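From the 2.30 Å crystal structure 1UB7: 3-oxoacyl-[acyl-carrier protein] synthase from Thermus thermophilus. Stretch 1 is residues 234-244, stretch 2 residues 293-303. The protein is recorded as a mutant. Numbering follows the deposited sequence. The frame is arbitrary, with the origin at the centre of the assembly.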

# COMPACT_ATOMS: atom_id res chain seq x y z
N GLY A 234 7.54 4.82 -27.09
CA GLY A 234 7.75 5.43 -28.39
C GLY A 234 9.23 5.60 -28.73
O GLY A 234 9.63 6.56 -29.39
N LEU A 235 10.05 4.65 -28.27
CA LEU A 235 11.48 4.69 -28.50
C LEU A 235 11.96 3.28 -28.84
O LEU A 235 11.15 2.38 -29.09
CB LEU A 235 12.21 5.16 -27.23
CG LEU A 235 11.85 6.50 -26.58
CD1 LEU A 235 12.53 6.59 -25.22
CD2 LEU A 235 12.27 7.65 -27.46
N THR A 236 13.27 3.10 -28.83
CA THR A 236 13.89 1.81 -29.11
C THR A 236 15.06 1.75 -28.15
O THR A 236 15.50 2.78 -27.66
CB THR A 236 14.44 1.73 -30.55
OG1 THR A 236 15.67 2.46 -30.63
CG2 THR A 236 13.44 2.32 -31.54
N PRO A 237 15.59 0.54 -27.89
CA PRO A 237 16.73 0.38 -26.98
C PRO A 237 17.85 1.41 -27.21
O PRO A 237 18.46 1.92 -26.27
CB PRO A 237 17.19 -1.05 -27.25
CG PRO A 237 15.89 -1.74 -27.57
CD PRO A 237 15.20 -0.75 -28.48
N GLU A 238 18.10 1.71 -28.47
CA GLU A 238 19.14 2.65 -28.85
C GLU A 238 18.86 4.06 -28.36
O GLU A 238 19.75 4.92 -28.37
CB GLU A 238 19.32 2.66 -30.37
CG GLU A 238 19.83 1.33 -30.92
CD GLU A 238 18.97 0.16 -30.48
OE1 GLU A 238 17.78 0.10 -30.88
OE2 GLU A 238 19.48 -0.71 -29.73
N ASP A 239 17.63 4.32 -27.94
CA ASP A 239 17.26 5.63 -27.43
C ASP A 239 17.52 5.73 -25.93
O ASP A 239 17.52 6.83 -25.36
CB ASP A 239 15.79 5.93 -27.71
CG ASP A 239 15.53 6.29 -29.15
OD1 ASP A 239 16.11 7.29 -29.63
OD2 ASP A 239 14.75 5.57 -29.81
N ILE A 240 17.76 4.58 -25.29
CA ILE A 240 17.98 4.53 -23.85
C ILE A 240 19.42 4.79 -23.42
O ILE A 240 20.31 4.00 -23.73
CB ILE A 240 17.52 3.17 -23.26
CG1 ILE A 240 16.08 2.85 -23.69
CG2 ILE A 240 17.57 3.22 -21.74
CD1 ILE A 240 15.06 3.94 -23.33
N ARG A 241 19.63 5.89 -22.70
CA ARG A 241 20.94 6.29 -22.18
C ARG A 241 21.45 5.35 -21.08
O ARG A 241 22.63 5.01 -21.03
CB ARG A 241 20.86 7.73 -21.63
CG ARG A 241 22.07 8.22 -20.83
CD ARG A 241 23.36 8.19 -21.64
NE ARG A 241 23.23 8.92 -22.90
CZ ARG A 241 24.24 9.13 -23.75
NH1 ARG A 241 25.45 8.66 -23.48
NH2 ARG A 241 24.02 9.80 -24.88
N LEU A 242 20.56 4.92 -20.19
CA LEU A 242 20.98 4.01 -19.12
C LEU A 242 19.81 3.16 -18.63
O LEU A 242 18.70 3.66 -18.43
CB LEU A 242 21.57 4.80 -17.96
CG LEU A 242 22.08 4.04 -16.72
CD1 LEU A 242 23.36 3.30 -17.05
CD2 LEU A 242 22.32 5.03 -15.59
N PHE A 243 20.08 1.87 -18.46
CA PHE A 243 19.09 0.92 -17.98
C PHE A 243 19.39 0.74 -16.51
O PHE A 243 20.53 0.48 -16.15
CB PHE A 243 19.22 -0.44 -18.68
CG PHE A 243 18.76 -0.43 -20.11
CD1 PHE A 243 19.41 0.35 -21.06
CD2 PHE A 243 17.67 -1.20 -20.50
CE1 PHE A 243 18.98 0.36 -22.40
CE2 PHE A 243 17.23 -1.19 -21.83
CZ PHE A 243 17.88 -0.41 -22.78
N VAL A 244 18.36 0.88 -15.68
CA VAL A 244 18.52 0.75 -14.24
C VAL A 244 17.58 -0.34 -13.78
O VAL A 244 16.37 -0.15 -13.68
CB VAL A 244 18.20 2.06 -13.52
CG1 VAL A 244 18.73 2.02 -12.09
CG2 VAL A 244 18.80 3.23 -14.29
N GLY A 293 27.07 11.55 -13.52
CA GLY A 293 26.75 12.24 -14.75
C GLY A 293 26.32 11.29 -15.86
O GLY A 293 26.21 11.70 -17.02
N ARG A 294 26.07 10.03 -15.50
CA ARG A 294 25.64 9.03 -16.47
C ARG A 294 24.18 9.27 -16.80
O ARG A 294 23.66 8.78 -17.81
CB ARG A 294 25.80 7.64 -15.90
CG ARG A 294 27.14 7.42 -15.24
CD ARG A 294 27.17 6.01 -14.69
NE ARG A 294 26.94 5.06 -15.77
CZ ARG A 294 26.73 3.77 -15.60
NH1 ARG A 294 26.70 3.26 -14.37
NH2 ARG A 294 26.57 2.97 -16.64
N ILE A 295 23.51 10.00 -15.92
CA ILE A 295 22.13 10.36 -16.14
C ILE A 295 22.16 11.86 -16.11
O ILE A 295 22.78 12.45 -15.23
CB ILE A 295 21.20 9.84 -15.00
CG1 ILE A 295 20.84 8.37 -15.24
CG2 ILE A 295 19.92 10.67 -14.94
CD1 ILE A 295 19.92 7.79 -14.17
N ARG A 296 21.53 12.49 -17.10
CA ARG A 296 21.50 13.94 -17.17
C ARG A 296 20.18 14.40 -17.76
O ARG A 296 19.50 13.65 -18.46
CB ARG A 296 22.63 14.47 -18.06
CG ARG A 296 24.00 13.94 -17.72
CD ARG A 296 25.04 14.52 -18.67
NE ARG A 296 26.34 13.86 -18.53
CZ ARG A 296 27.43 14.22 -19.20
NH1 ARG A 296 27.38 15.24 -20.05
NH2 ARG A 296 28.57 13.59 -18.99
N GLU A 297 19.83 15.65 -17.47
CA GLU A 297 18.60 16.19 -17.98
C GLU A 297 18.53 15.89 -19.46
O GLU A 297 19.49 16.14 -20.19
CB GLU A 297 18.54 17.69 -17.75
CG GLU A 297 17.33 18.35 -18.35
CD GLU A 297 16.94 19.60 -17.61
OE1 GLU A 297 16.59 19.51 -16.42
OE2 GLU A 297 16.98 20.69 -18.23
N GLY A 298 17.41 15.32 -19.90
CA GLY A 298 17.25 14.99 -21.30
C GLY A 298 17.44 13.54 -21.69
O GLY A 298 16.98 13.14 -22.76
N ASP A 299 18.11 12.75 -20.84
CA ASP A 299 18.34 11.33 -21.13
C ASP A 299 17.08 10.47 -20.95
O ASP A 299 16.17 10.82 -20.19
CB ASP A 299 19.41 10.73 -20.21
CG ASP A 299 20.79 11.36 -20.40
OD1 ASP A 299 21.12 11.78 -21.54
OD2 ASP A 299 21.54 11.39 -19.40
N HIS A 300 17.05 9.35 -21.66
CA HIS A 300 15.93 8.43 -21.54
C HIS A 300 16.42 7.31 -20.65
O HIS A 300 17.35 6.59 -21.01
CB HIS A 300 15.52 7.88 -22.90
CG HIS A 300 15.09 8.95 -23.85
ND1 HIS A 300 14.18 9.93 -23.51
CD2 HIS A 300 15.45 9.20 -25.13
CE1 HIS A 300 14.00 10.74 -24.53
NE2 HIS A 300 14.76 10.32 -25.53
N VAL A 301 15.82 7.18 -19.47
CA VAL A 301 16.21 6.14 -18.54
C VAL A 301 15.14 5.08 -18.40
O VAL A 301 13.93 5.37 -18.38
CB VAL A 301 16.50 6.74 -17.15
CG1 VAL A 301 17.19 5.69 -16.27
CG2 VAL A 301 17.35 7.99 -17.30
N LEU A 302 15.57 3.83 -18.32
CA LEU A 302 14.63 2.75 -18.17
C LEU A 302 14.83 2.12 -16.82
O LEU A 302 15.95 1.82 -16.43
CB LEU A 302 14.82 1.67 -19.23
CG LEU A 302 13.89 0.51 -18.90
CD1 LEU A 302 13.18 0.07 -20.15
CD2 LEU A 302 14.67 -0.65 -18.21
N LEU A 303 13.71 1.91 -16.13
CA LEU A 303 13.69 1.30 -14.81
C LEU A 303 12.91 0.01 -14.97
O LEU A 303 11.91 -0.03 -15.69
CB LEU A 303 12.98 2.21 -13.80
CG LEU A 303 13.38 3.68 -13.72
CD1 LEU A 303 12.48 4.41 -12.72
CD2 LEU A 303 14.84 3.81 -13.30

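Two parallel strands set the rules here, and the side chains follow from the ladder between them. Leu302 serves both neighbours through its backbone: its N donates to Leu242 O at 3.1 Å, and its O accepts from Val244 N at 2.7 Å, both nearly straight. One step earlier, Arg241 N reaches His300 O at 2.9 Å, with a more bent angle of 136°. This pairing places Leu242 beside Val301, Phe243 beside Leu302 and Val244 beside Leu303, so that side chains alternate between the two faces of the sheet.

On the face carrying Phe243 and Leu302, the aromatic ring in its m rotamer (chi1 -72°) receives Leu302 CB over one face, while Phe243 CD2 meets Leu302 CD2 at 3.8 Å. Leu302 has chi1 t, but its chi2 of 134° lies between wells, an off-rotamer value in a buried, closely packed position. Ile240 adds to the same leucine, its CG2 lying 4.0 Å from Leu302 CB.

The other face is held by branched aliphatic groups. Val244 and Val301 both adopt t, and Val244 CG2 packs 3.5 Å from Val301 CG1. Leu303, with chi1 m and chi2 t, brings its end closer to the neighbouring strand than its CA-to-CB direction suggests, placing CD2 3.8 Å from Val244 CB. Leu242 does likewise with the t, p combination: CD2 touches Ile295 CG1 at 3.7 Å, while CD1 sits over one face of the Arg294 guanidinium, 3.3 Å from Arg294 NH2. A flat cation can offer its face to a methyl while its N-H groups point along its plane; NH2 is in fact hydrogen-bonded elsewhere in the structure.

His300 points toward the first stretch, and its m rotamer lays the ring where it can be used on both face and edge. Leu235, itself m, t, places CD1 4.0 Å from the ring centroid and only 20° off the normal, a CH-pi contact. At the ring edge, Asp239 O lies 3.2 Å from His300 CD2.

Asp239 and Asp299 also bond within their own stretches. Asp239 OD2 accepts from Thr236 N at 3.0 Å, reaching back from the last residue of the 3-10 segment to the residue before it. Asp299, chi1 m, closes a type II turn, and its OD2 accepts from Arg296 N at 2.5 Å. Its OD1 faces Arg241 in a long salt bridge, 3.8 Å from Arg241 NE, with the oxygen well out of the guanidinium plane: charge attraction without a directed N-H. With chi1 to chi3 at t, p, p, the arginine also lays its aliphatic stem against the carboxylate, Arg241 CG lying 3.4 Å from Asp299 CG.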